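Local atomic coordinates of rhamnosidase B (Bacillus sp., PDB entry 2OKX), a protein that hydrolyses terminal non-reducing alpha-L-rhamnose residues from rhamnosides, acting as an inverting glycoside hydrolase of family 78. Residues V574-D579 against S620-V625; P627-F632 against S800-F805; Y470-Y475 against M831-A836. One frame throughout, in Å; residues are numbered along the deposited sequence.

Contact 1 of 3, residues V574-D579 against S620-V625; sequences VFWVGD and SAWSSV
Trp-576 and Trp-622 meet through the benzo parts of their indoles, with the two planes almost perpendicular. The six-membered rings stand 5.8 Å apart at their centroids, their planes are turned by 84°, and they meet obliquely. The touch is carried by few atoms: Trp-576 CH2 lies 3.5 Å from Trp-622 CZ3, and the neighbouring Trp-576 CZ2 is 3.8 Å from the same CZ3. The side chain of Trp-622 swings CG anti to its backbone N (chi1 177°), which carries the benzo ring across toward Trp-576. Both segments belong to the six-hairpin glycosidase domain, the (alpha/alpha)6 barrel of this family; 620-625 is a loop ahead of helix 627-644, and 574-579 runs from irregular chain into the start of helix 577-590. A glycerol, probably from the crystallisation liquor, lies close to the Trp-576 side chain, and Asp-579 OD1 is hydrogen-bonded to a glycerol, which is consistent with a pocket beside Trp-576. The polar edge of Trp-576 is used elsewhere, NE1 bonding to Glu-572. In 620-625 the loop is shaped by an ST turn, Trp-622 N giving a nearly straight bond of 2.9 Å to Ser-620 OG. Ser-624 CB lies over one face of the Trp-622 ring, offset toward its rim, while Ser-624 OG binds Asp-350 and Asp-616.

Contact 2 of 3, residues P627-F632 against S800-F805; sequences PNWTFF and SPFMSF
Phe-802 reaches from the first turn of helix 801-813 to Trp-629 and Phe-632 on helix 627-644, two helices of the (alpha/alpha)6 barrel, with aromatic rings making the contact between the two segments. The backbones stay well apart, 12.4 Å between Trp-629 CA and Phe-802 CA, and the gap is spanned by side chains. From CB, which points toward the other helix, CG is set anti to the backbone N (chi1 170°), which carries the ring toward helix 627-644. CB and CG touch neither partner; contact begins at the far side of the ring. CE1 comes to 3.8 Å from Trp-629 CH2, and CZ, at the end, is 4.1 Å from that same CH2. The ring offers its edge to the face of the Trp-629 six-membered ring in an offset edge-to-face pair, centroids 5.7 Å apart and planes at 71°. Outside the two segments, the Phe-802 ring is stacked with Trp-864 and meets Phe-806 edge-to-face, which sets it in a larger aromatic cluster. Trp-629 NE1 makes a weak hydrogen bond to a glycerol, probably from the crystallisation liquor. Ser-800 is the N-cap of helix 801-813; its OG accepts a weak bond from Met-803 N and is also hydrogen-bonded to Asp-683. Phe-802 CZ also meets Phe-632 CE2, which lies near the plane of the Phe-802 ring at its edge, 3.9 Å away.

Contact 3 of 3, residues Y470-Y475 against M831-A836; sequences YMREGY and MLRYDA
Tyr-470 opens the contact, its hydroxyl resting against the ring of Tyr-834. The meeting joins a beta hairpin of the concanavalin-like domain, strands 462-472 and 475-477 linked by a type I' turn, to the C-terminal end of helix 817-833 in the six-hairpin glycosidase domain, an (alpha/alpha)6 barrel. With CG anti to the backbone N (chi1 -177°), the Tyr-470 ring reaches Tyr-834 with its far end: OH approaches CD2 of Tyr-834 at 3.3 Å, while Tyr-470 CE2 packs on Tyr-834 CB at 4.0 Å. The ring of Tyr-470 also meets His-860. Arg-472 comes next, its chain extended from CG to NE, and passes Tyr-834 nearly at right angles, with CD at the ring edge and CD2 of Tyr-834 over one guanidinium face. Its NH1 donates to a water at 2.9 Å, which in turn donates to Tyr-834 O and has a weak link to Tyr-470 OH, so one water ties both segments together. With an alanine here, the water would probably lose the N-H of NH1 that it accepts, and the edge of the Tyr-834 ring its CD neighbour. Two like charges come close where Arg-472 NH2 lies over one face of the Arg-833 guanidinium, 3.5 Å from its NH1. Glu-473 OE1 stands 3.9 Å from Arg-472 NH2, a long salt bridge out of the guanidinium plane that may soften this repulsion. Glu-473 and Gly-474, both with positive phi, fill the middle of the turn, which Tyr-475 closes by its N bonding to Arg-472 O at 2.9 Å.

Contacts 1 and 2 belong to the same barrel domain and touch directly, Trp-629 lying against Trp-576, Val-577 and Gly-578, so the start of helix 577-590, from contact 1, packs on helix 627-644, from contact 2. Contact 2 is fully buried and purely aromatic; contact 1 is partly buried, with aromatic rings meeting where a loop faces the lead-in to a helix and polar groups bond to surrounding residues. Contact 3 sits nearer the surface, its centre about 27 Å or more from those of the others, and joins two domains through tyrosines, arginines and a water. It still connects to contact 2 through Pro-801, which packs on Met-831 where helices 801-813 and 817-833 follow one another.

Contact 1 of 3, residues V574-D579 against S620-V625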
loop_
_atom_site.group_PDB
_atom_site.type_symbol
_atom_site.label_atom_id
_atom_site.label_comp_id
_atom_site.label_asym_id
_atom_site.label_seq_id
_atom_site.Cartn_x
_atom_site.Cartn_y
_atom_site.Cartn_z
ATOM N N VAL A 574 -1.380 -2.145 -0.749
ATOM C CA VAL A 574 -2.351 -2.811 -1.617
ATOM C C VAL A 574 -1.721 -3.643 -2.731
ATOM O O VAL A 574 -0.729 -3.237 -3.338
ATOM C CB VAL A 574 -3.289 -1.765 -2.276
ATOM C CG1 VAL A 574 -4.185 -2.431 -3.321
ATOM C CG2 VAL A 574 -4.144 -1.092 -1.211
ATOM N N PHE A 575 -2.304 -4.809 -3.000
ATOM C CA PHE A 575 -1.806 -5.642 -4.077
ATOM C C PHE A 575 -2.348 -5.103 -5.398
ATOM O O PHE A 575 -3.468 -5.429 -5.808
ATOM C CB PHE A 575 -2.231 -7.107 -3.888
ATOM C CG PHE A 575 -2.073 -7.959 -5.127
ATOM C CD1 PHE A 575 -1.062 -7.702 -6.054
ATOM C CD2 PHE A 575 -2.942 -9.019 -5.367
ATOM C CE1 PHE A 575 -0.925 -8.488 -7.202
ATOM C CE2 PHE A 575 -2.816 -9.812 -6.509
ATOM C CZ PHE A 575 -1.806 -9.544 -7.429
ATOM N N TRP A 576 -1.557 -4.252 -6.042
ATOM C CA TRP A 576 -1.932 -3.700 -7.332
ATOM C C TRP A 576 -1.356 -4.648 -8.375
ATOM O O TRP A 576 -0.163 -4.955 -8.365
ATOM C CB TRP A 576 -1.363 -2.295 -7.510
ATOM C CG TRP A 576 -2.187 -1.220 -6.858
ATOM C CD1 TRP A 576 -2.070 -0.745 -5.580
ATOM C CD2 TRP A 576 -3.211 -0.440 -7.484
ATOM N NE1 TRP A 576 -2.953 0.296 -5.379
ATOM C CE2 TRP A 576 -3.662 0.503 -6.533
ATOM C CE3 TRP A 576 -3.788 -0.440 -8.762
ATOM C CZ2 TRP A 576 -4.661 1.440 -6.822
ATOM C CZ3 TRP A 576 -4.783 0.493 -9.050
ATOM C CH2 TRP A 576 -5.207 1.421 -8.083
ATOM N N VAL A 577 -2.220 -5.114 -9.268
ATOM C CA VAL A 577 -1.836 -6.070 -10.296
ATOM C C VAL A 577 -0.733 -5.602 -11.236
ATOM O O VAL A 577 0.237 -6.324 -11.466
ATOM C CB VAL A 577 -3.072 -6.480 -11.115
ATOM C CG1 VAL A 577 -2.696 -7.523 -12.163
ATOM C CG2 VAL A 577 -4.140 -7.024 -10.170
ATOM N N GLY A 578 -0.874 -4.397 -11.775
ATOM C CA GLY A 578 0.135 -3.894 -12.689
ATOM C C GLY A 578 1.527 -3.874 -12.090
ATOM O O GLY A 578 2.491 -4.319 -12.717
ATOM N N ASP A 579 1.639 -3.358 -10.870
ATOM C CA ASP A 579 2.929 -3.271 -10.195
ATOM C C ASP A 579 3.579 -4.645 -10.030
ATOM O O ASP A 579 4.788 -4.800 -10.222
ATOM C CB ASP A 579 2.774 -2.654 -8.797
ATOM C CG ASP A 579 2.090 -1.297 -8.811
ATOM O OD1 ASP A 579 2.541 -0.401 -8.062
ATOM O OD2 ASP A 579 1.095 -1.128 -9.545
ATOM N N SER A 620 -10.279 -6.561 -3.457
ATOM C CA SER A 620 -10.703 -5.232 -3.030
ATOM C C SER A 620 -12.167 -4.866 -3.221
ATOM O O SER A 620 -12.871 -5.444 -4.053
ATOM C CB SER A 620 -9.839 -4.191 -3.749
ATOM O OG SER A 620 -10.299 -2.874 -3.515
ATOM N N ALA A 621 -12.605 -3.877 -2.444
ATOM C CA ALA A 621 -13.974 -3.385 -2.512
ATOM C C ALA A 621 -14.058 -2.218 -3.491
ATOM O O ALA A 621 -15.125 -1.640 -3.683
ATOM C CB ALA A 621 -14.449 -2.953 -1.126
ATOM N N TRP A 622 -12.929 -1.853 -4.095
ATOM C CA TRP A 622 -12.935 -0.775 -5.082
ATOM C C TRP A 622 -13.020 -1.440 -6.449
ATOM O O TRP A 622 -12.037 -2.000 -6.935
ATOM C CB TRP A 622 -11.665 0.089 -5.013
ATOM C CG TRP A 622 -11.613 1.168 -6.092
ATOM C CD1 TRP A 622 -12.675 1.666 -6.807
ATOM C CD2 TRP A 622 -10.458 1.902 -6.538
ATOM N NE1 TRP A 622 -12.253 2.658 -7.661
ATOM C CE2 TRP A 622 -10.900 2.824 -7.518
ATOM C CE3 TRP A 622 -9.096 1.872 -6.204
ATOM C CZ2 TRP A 622 -10.026 3.709 -8.168
ATOM C CZ3 TRP A 622 -8.225 2.754 -6.848
ATOM C CH2 TRP A 622 -8.696 3.659 -7.819
ATOM N N SER A 623 -14.205 -1.398 -7.047
ATOM C CA SER A 623 -14.417 -1.994 -8.358
ATOM C C SER A 623 -13.815 -1.041 -9.375
ATOM O O SER A 623 -14.473 -0.109 -9.842
ATOM C CB SER A 623 -15.915 -2.183 -8.617
ATOM O OG SER A 623 -16.140 -2.888 -9.826
ATOM N N SER A 624 -12.550 -1.281 -9.702
ATOM C CA SER A 624 -11.816 -0.443 -10.637
ATOM C C SER A 624 -11.065 -1.308 -11.635
ATOM O O SER A 624 -10.544 -2.369 -11.284
ATOM C CB SER A 624 -10.827 0.438 -9.871
ATOM O OG SER A 624 -10.012 1.186 -10.752
ATOM N N VAL A 625 -11.011 -0.849 -12.880
ATOM C CA VAL A 625 -10.329 -1.582 -13.935
ATOM C C VAL A 625 -9.360 -0.720 -14.726
ATOM O O VAL A 625 -9.666 0.421 -15.078
ATOM C CB VAL A 625 -11.335 -2.189 -14.956
ATOM C CG1 VAL A 625 -10.578 -2.751 -16.161
ATOM C CG2 VAL A 625 -12.157 -3.281 -14.304
#

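Contact 2 of 3, residues P627-F632 against S800-F805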
loop_
_atom_site.group_PDB
_atom_site.type_symbol
_atom_site.label_atom_id
_atom_site.label_comp_id
_atom_site.label_asym_id
_atom_site.label_seq_id
_atom_site.Cartn_x
_atom_site.Cartn_y
_atom_site.Cartn_z
ATOM N N PRO A 627 -7.173 -1.562 -18.068
ATOM C CA PRO A 627 -6.843 -2.556 -19.096
ATOM C C PRO A 627 -5.398 -3.059 -19.044
ATOM O O PRO A 627 -5.160 -4.261 -18.977
ATOM C CB PRO A 627 -7.165 -1.824 -20.394
ATOM C CG PRO A 627 -8.353 -0.979 -19.995
ATOM C CD PRO A 627 -7.921 -0.431 -18.647
ATOM N N ASN A 628 -4.439 -2.140 -19.075
ATOM C CA ASN A 628 -3.029 -2.525 -19.041
ATOM C C ASN A 628 -2.663 -3.378 -17.824
ATOM O O ASN A 628 -1.829 -4.277 -17.928
ATOM C CB ASN A 628 -2.143 -1.277 -19.099
ATOM C CG ASN A 628 -2.091 -0.661 -20.488
ATOM O OD1 ASN A 628 -1.764 0.521 -20.650
ATOM N ND2 ASN A 628 -2.399 -1.467 -21.501
ATOM N N TRP A 629 -3.274 -3.108 -16.672
ATOM C CA TRP A 629 -2.964 -3.900 -15.488
ATOM C C TRP A 629 -3.375 -5.349 -15.717
ATOM O O TRP A 629 -2.648 -6.274 -15.353
ATOM C CB TRP A 629 -3.677 -3.355 -14.243
ATOM C CG TRP A 629 -2.960 -2.216 -13.526
ATOM C CD1 TRP A 629 -3.028 -1.927 -12.189
ATOM C CD2 TRP A 629 -2.140 -1.192 -14.113
ATOM N NE1 TRP A 629 -2.310 -0.792 -11.910
ATOM C CE2 TRP A 629 -1.755 -0.319 -13.070
ATOM C CE3 TRP A 629 -1.694 -0.925 -15.417
ATOM C CZ2 TRP A 629 -0.949 0.804 -13.289
ATOM C CZ3 TRP A 629 -0.890 0.192 -15.635
ATOM C CH2 TRP A 629 -0.527 1.043 -14.574
ATOM N N THR A 630 -4.541 -5.554 -16.321
ATOM C CA THR A 630 -4.989 -6.913 -16.579
ATOM C C THR A 630 -4.080 -7.546 -17.632
ATOM O O THR A 630 -3.765 -8.735 -17.557
ATOM C CB THR A 630 -6.459 -6.940 -17.036
ATOM O OG1 THR A 630 -7.291 -6.493 -15.957
ATOM C CG2 THR A 630 -6.875 -8.354 -17.425
ATOM N N PHE A 631 -3.642 -6.752 -18.602
ATOM C CA PHE A 631 -2.749 -7.275 -19.627
ATOM C C PHE A 631 -1.414 -7.653 -18.983
ATOM O O PHE A 631 -0.779 -8.628 -19.389
ATOM C CB PHE A 631 -2.510 -6.241 -20.738
ATOM C CG PHE A 631 -3.768 -5.791 -21.441
ATOM C CD1 PHE A 631 -4.890 -6.614 -21.494
ATOM C CD2 PHE A 631 -3.821 -4.546 -22.062
ATOM C CE1 PHE A 631 -6.053 -6.199 -22.155
ATOM C CE2 PHE A 631 -4.978 -4.124 -22.726
ATOM C CZ PHE A 631 -6.095 -4.956 -22.769
ATOM N N PHE A 632 -0.987 -6.885 -17.981
ATOM C CA PHE A 632 0.273 -7.181 -17.305
ATOM C C PHE A 632 0.126 -8.437 -16.461
ATOM O O PHE A 632 1.102 -9.151 -16.216
ATOM C CB PHE A 632 0.728 -6.000 -16.437
ATOM C CG PHE A 632 1.101 -4.777 -17.227
ATOM C CD1 PHE A 632 1.551 -4.892 -18.543
ATOM C CD2 PHE A 632 0.998 -3.508 -16.666
ATOM C CE1 PHE A 632 1.887 -3.760 -19.285
ATOM C CE2 PHE A 632 1.332 -2.375 -17.399
ATOM C CZ PHE A 632 1.777 -2.502 -18.715
ATOM N N SER A 800 7.828 7.932 -14.542
ATOM C CA SER A 800 8.042 7.069 -13.383
ATOM C C SER A 800 9.019 5.947 -13.697
ATOM O O SER A 800 9.149 5.528 -14.851
ATOM C CB SER A 800 6.722 6.444 -12.934
ATOM O OG SER A 800 6.261 5.515 -13.904
ATOM N N PRO A 801 9.723 5.445 -12.671
ATOM C CA PRO A 801 10.679 4.356 -12.898
ATOM C C PRO A 801 9.915 3.120 -13.370
ATOM O O PRO A 801 10.499 2.186 -13.915
ATOM C CB PRO A 801 11.313 4.155 -11.523
ATOM C CG PRO A 801 11.214 5.538 -10.897
ATOM C CD PRO A 801 9.809 5.943 -11.285
ATOM N N PHE A 802 8.606 3.127 -13.134
ATOM C CA PHE A 802 7.734 2.031 -13.552
ATOM C C PHE A 802 7.824 1.941 -15.068
ATOM O O PHE A 802 8.060 0.871 -15.632
ATOM C CB PHE A 802 6.288 2.324 -13.137
ATOM C CG PHE A 802 5.275 1.376 -13.728
ATOM C CD1 PHE A 802 4.184 1.867 -14.440
ATOM C CD2 PHE A 802 5.395 0.001 -13.550
ATOM C CE1 PHE A 802 3.223 1.000 -14.967
ATOM C CE2 PHE A 802 4.439 -0.875 -14.072
ATOM C CZ PHE A 802 3.352 -0.373 -14.781
ATOM N N MET A 803 7.629 3.083 -15.720
ATOM C CA MET A 803 7.695 3.165 -17.170
ATOM C C MET A 803 9.138 2.926 -17.614
ATOM O O MET A 803 9.377 2.362 -18.680
ATOM C CB MET A 803 7.206 4.541 -17.632
ATOM C CG MET A 803 7.102 4.716 -19.142
ATOM S SD MET A 803 5.977 3.548 -19.955
ATOM C CE MET A 803 7.043 2.968 -21.294
ATOM N N SER A 804 10.096 3.351 -16.792
ATOM C CA SER A 804 11.508 3.147 -17.113
ATOM C C SER A 804 11.792 1.660 -17.324
ATOM O O SER A 804 12.619 1.291 -18.155
ATOM C CB SER A 804 12.408 3.673 -15.987
ATOM O OG SER A 804 12.466 5.091 -15.977
ATOM N N PHE A 805 11.099 0.811 -16.571
ATOM C CA PHE A 805 11.293 -0.636 -16.676
ATOM C C PHE A 805 11.025 -1.103 -18.103
ATOM O O PHE A 805 11.820 -1.846 -18.684
ATOM C CB PHE A 805 10.356 -1.370 -15.709
ATOM C CG PHE A 805 10.704 -2.823 -15.504
ATOM C CD1 PHE A 805 10.601 -3.737 -16.550
ATOM C CD2 PHE A 805 11.120 -3.278 -14.256
ATOM C CE1 PHE A 805 10.908 -5.086 -16.357
ATOM C CE2 PHE A 805 11.429 -4.622 -14.048
ATOM C CZ PHE A 805 11.322 -5.531 -15.101
#

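Contact 3 of 3, residues Y470-Y475 against M831-A836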
loop_
_atom_site.group_PDB
_atom_site.type_symbol
_atom_site.label_atom_id
_atom_site.label_comp_id
_atom_site.label_asym_id
_atom_site.label_seq_id
_atom_site.Cartn_x
_atom_site.Cartn_y
_atom_site.Cartn_z
ATOM N N TYR A 470 10.102 10.830 4.163
ATOM C CA TYR A 470 11.091 11.810 3.756
ATOM C C TYR A 470 11.098 13.137 4.502
ATOM O O TYR A 470 10.053 13.708 4.803
ATOM C CB TYR A 470 10.890 12.086 2.255
ATOM C CG TYR A 470 11.892 13.033 1.638
ATOM C CD1 TYR A 470 11.657 14.410 1.593
ATOM C CD2 TYR A 470 13.097 12.554 1.125
ATOM C CE1 TYR A 470 12.602 15.285 1.053
ATOM C CE2 TYR A 470 14.043 13.417 0.589
ATOM C CZ TYR A 470 13.794 14.777 0.554
ATOM O OH TYR A 470 14.745 15.618 0.021
ATOM N N MET A 471 12.301 13.616 4.788
ATOM C CA MET A 471 12.498 14.908 5.419
ATOM C C MET A 471 13.925 15.345 5.134
ATOM O O MET A 471 14.835 14.513 5.025
ATOM C CB MET A 471 12.175 14.872 6.927
ATOM C CG MET A 471 12.907 13.880 7.784
ATOM S SD MET A 471 12.045 13.675 9.397
ATOM C CE MET A 471 12.179 15.330 10.083
ATOM N N ARG A 472 14.112 16.649 4.962
ATOM C CA ARG A 472 15.427 17.185 4.649
ATOM C C ARG A 472 15.543 18.667 4.976
ATOM O O ARG A 472 14.723 19.472 4.542
ATOM C CB ARG A 472 15.729 16.988 3.157
ATOM C CG ARG A 472 17.061 17.587 2.700
ATOM C CD ARG A 472 17.187 17.604 1.172
ATOM N NE ARG A 472 18.454 18.189 0.730
ATOM C CZ ARG A 472 19.626 17.565 0.770
ATOM N NH1 ARG A 472 19.709 16.318 1.227
ATOM N NH2 ARG A 472 20.724 18.195 0.372
ATOM N N GLU A 473 16.564 19.006 5.753
ATOM C CA GLU A 473 16.857 20.386 6.120
ATOM C C GLU A 473 15.663 21.288 6.450
ATOM O O GLU A 473 15.494 22.350 5.849
ATOM C CB GLU A 473 17.702 21.012 5.003
ATOM C CG GLU A 473 19.032 20.286 4.806
ATOM C CD GLU A 473 19.859 20.811 3.647
ATOM O OE1 GLU A 473 21.047 20.433 3.557
ATOM O OE2 GLU A 473 19.333 21.586 2.826
ATOM N N GLY A 474 14.843 20.873 7.408
ATOM C CA GLY A 474 13.705 21.689 7.796
ATOM C C GLY A 474 12.409 21.358 7.086
ATOM O O GLY A 474 11.346 21.831 7.480
ATOM N N TYR A 475 12.489 20.560 6.028
ATOM C CA TYR A 475 11.291 20.176 5.293
ATOM C C TYR A 475 10.883 18.754 5.631
ATOM O O TYR A 475 11.693 17.832 5.556
ATOM C CB TYR A 475 11.516 20.286 3.782
ATOM C CG TYR A 475 10.431 19.625 2.948
ATOM C CD1 TYR A 475 10.673 18.427 2.270
ATOM C CD2 TYR A 475 9.164 20.203 2.830
ATOM C CE1 TYR A 475 9.687 17.823 1.495
ATOM C CE2 TYR A 475 8.164 19.606 2.054
ATOM C CZ TYR A 475 8.434 18.419 1.389
ATOM O OH TYR A 475 7.463 17.839 0.603
ATOM N N MET A 831 17.808 9.820 -6.994
ATOM C CA MET A 831 17.115 9.342 -5.799
ATOM C C MET A 831 18.127 9.271 -4.665
ATOM O O MET A 831 17.867 9.729 -3.551
ATOM C CB MET A 831 16.530 7.948 -6.031
ATOM C CG MET A 831 15.420 7.901 -7.057
ATOM S SD MET A 831 14.794 6.232 -7.243
ATOM C CE MET A 831 14.090 6.316 -8.899
ATOM N N LEU A 832 19.287 8.692 -4.964
ATOM C CA LEU A 832 20.352 8.553 -3.985
ATOM C C LEU A 832 20.886 9.910 -3.525
ATOM O O LEU A 832 21.373 10.047 -2.399
ATOM C CB LEU A 832 21.489 7.714 -4.574
ATOM C CG LEU A 832 21.124 6.238 -4.768
ATOM C CD1 LEU A 832 22.137 5.555 -5.684
ATOM C CD2 LEU A 832 21.065 5.556 -3.408
ATOM N N ARG A 833 20.798 10.910 -4.397
ATOM C CA ARG A 833 21.277 12.241 -4.047
ATOM C C ARG A 833 20.500 12.734 -2.832
ATOM O O ARG A 833 21.055 13.400 -1.960
ATOM C CB ARG A 833 21.098 13.209 -5.222
ATOM C CG ARG A 833 21.703 14.603 -4.984
ATOM C CD ARG A 833 20.686 15.589 -4.393
ATOM N NE ARG A 833 21.306 16.876 -4.056
ATOM C CZ ARG A 833 22.021 17.098 -2.955
ATOM N NH1 ARG A 833 22.207 16.124 -2.073
ATOM N NH2 ARG A 833 22.554 18.293 -2.734
ATOM N N TYR A 834 19.217 12.389 -2.773
ATOM C CA TYR A 834 18.373 12.795 -1.655
ATOM C C TYR A 834 18.307 11.733 -0.559
ATOM O O TYR A 834 17.352 11.677 0.214
ATOM C CB TYR A 834 16.965 13.146 -2.154
ATOM C CG TYR A 834 16.951 14.383 -3.025
ATOM C CD1 TYR A 834 17.011 14.288 -4.417
ATOM C CD2 TYR A 834 16.951 15.652 -2.454
ATOM C CE1 TYR A 834 17.074 15.429 -5.219
ATOM C CE2 TYR A 834 17.013 16.799 -3.245
ATOM C CZ TYR A 834 17.078 16.680 -4.624
ATOM O OH TYR A 834 17.172 17.813 -5.401
ATOM N N ASP A 835 19.337 10.896 -0.506
ATOM C CA ASP A 835 19.462 9.839 0.498
ATOM C C ASP A 835 18.348 8.792 0.493
ATOM O O ASP A 835 17.966 8.274 1.541
ATOM C CB ASP A 835 19.587 10.466 1.895
ATOM C CG ASP A 835 20.096 9.484 2.935
ATOM O OD1 ASP A 835 20.922 8.617 2.583
ATOM O OD2 ASP A 835 19.685 9.584 4.110
ATOM N N ALA A 836 17.832 8.471 -0.687
ATOM C CA ALA A 836 16.785 7.464 -0.792
ATOM C C ALA A 836 17.342 6.098 -0.381
ATOM O O ALA A 836 18.506 5.787 -0.639
ATOM C CB ALA A 836 16.255 7.401 -2.228
HETATM O O HOH W 1 17.581 14.399 1.511
#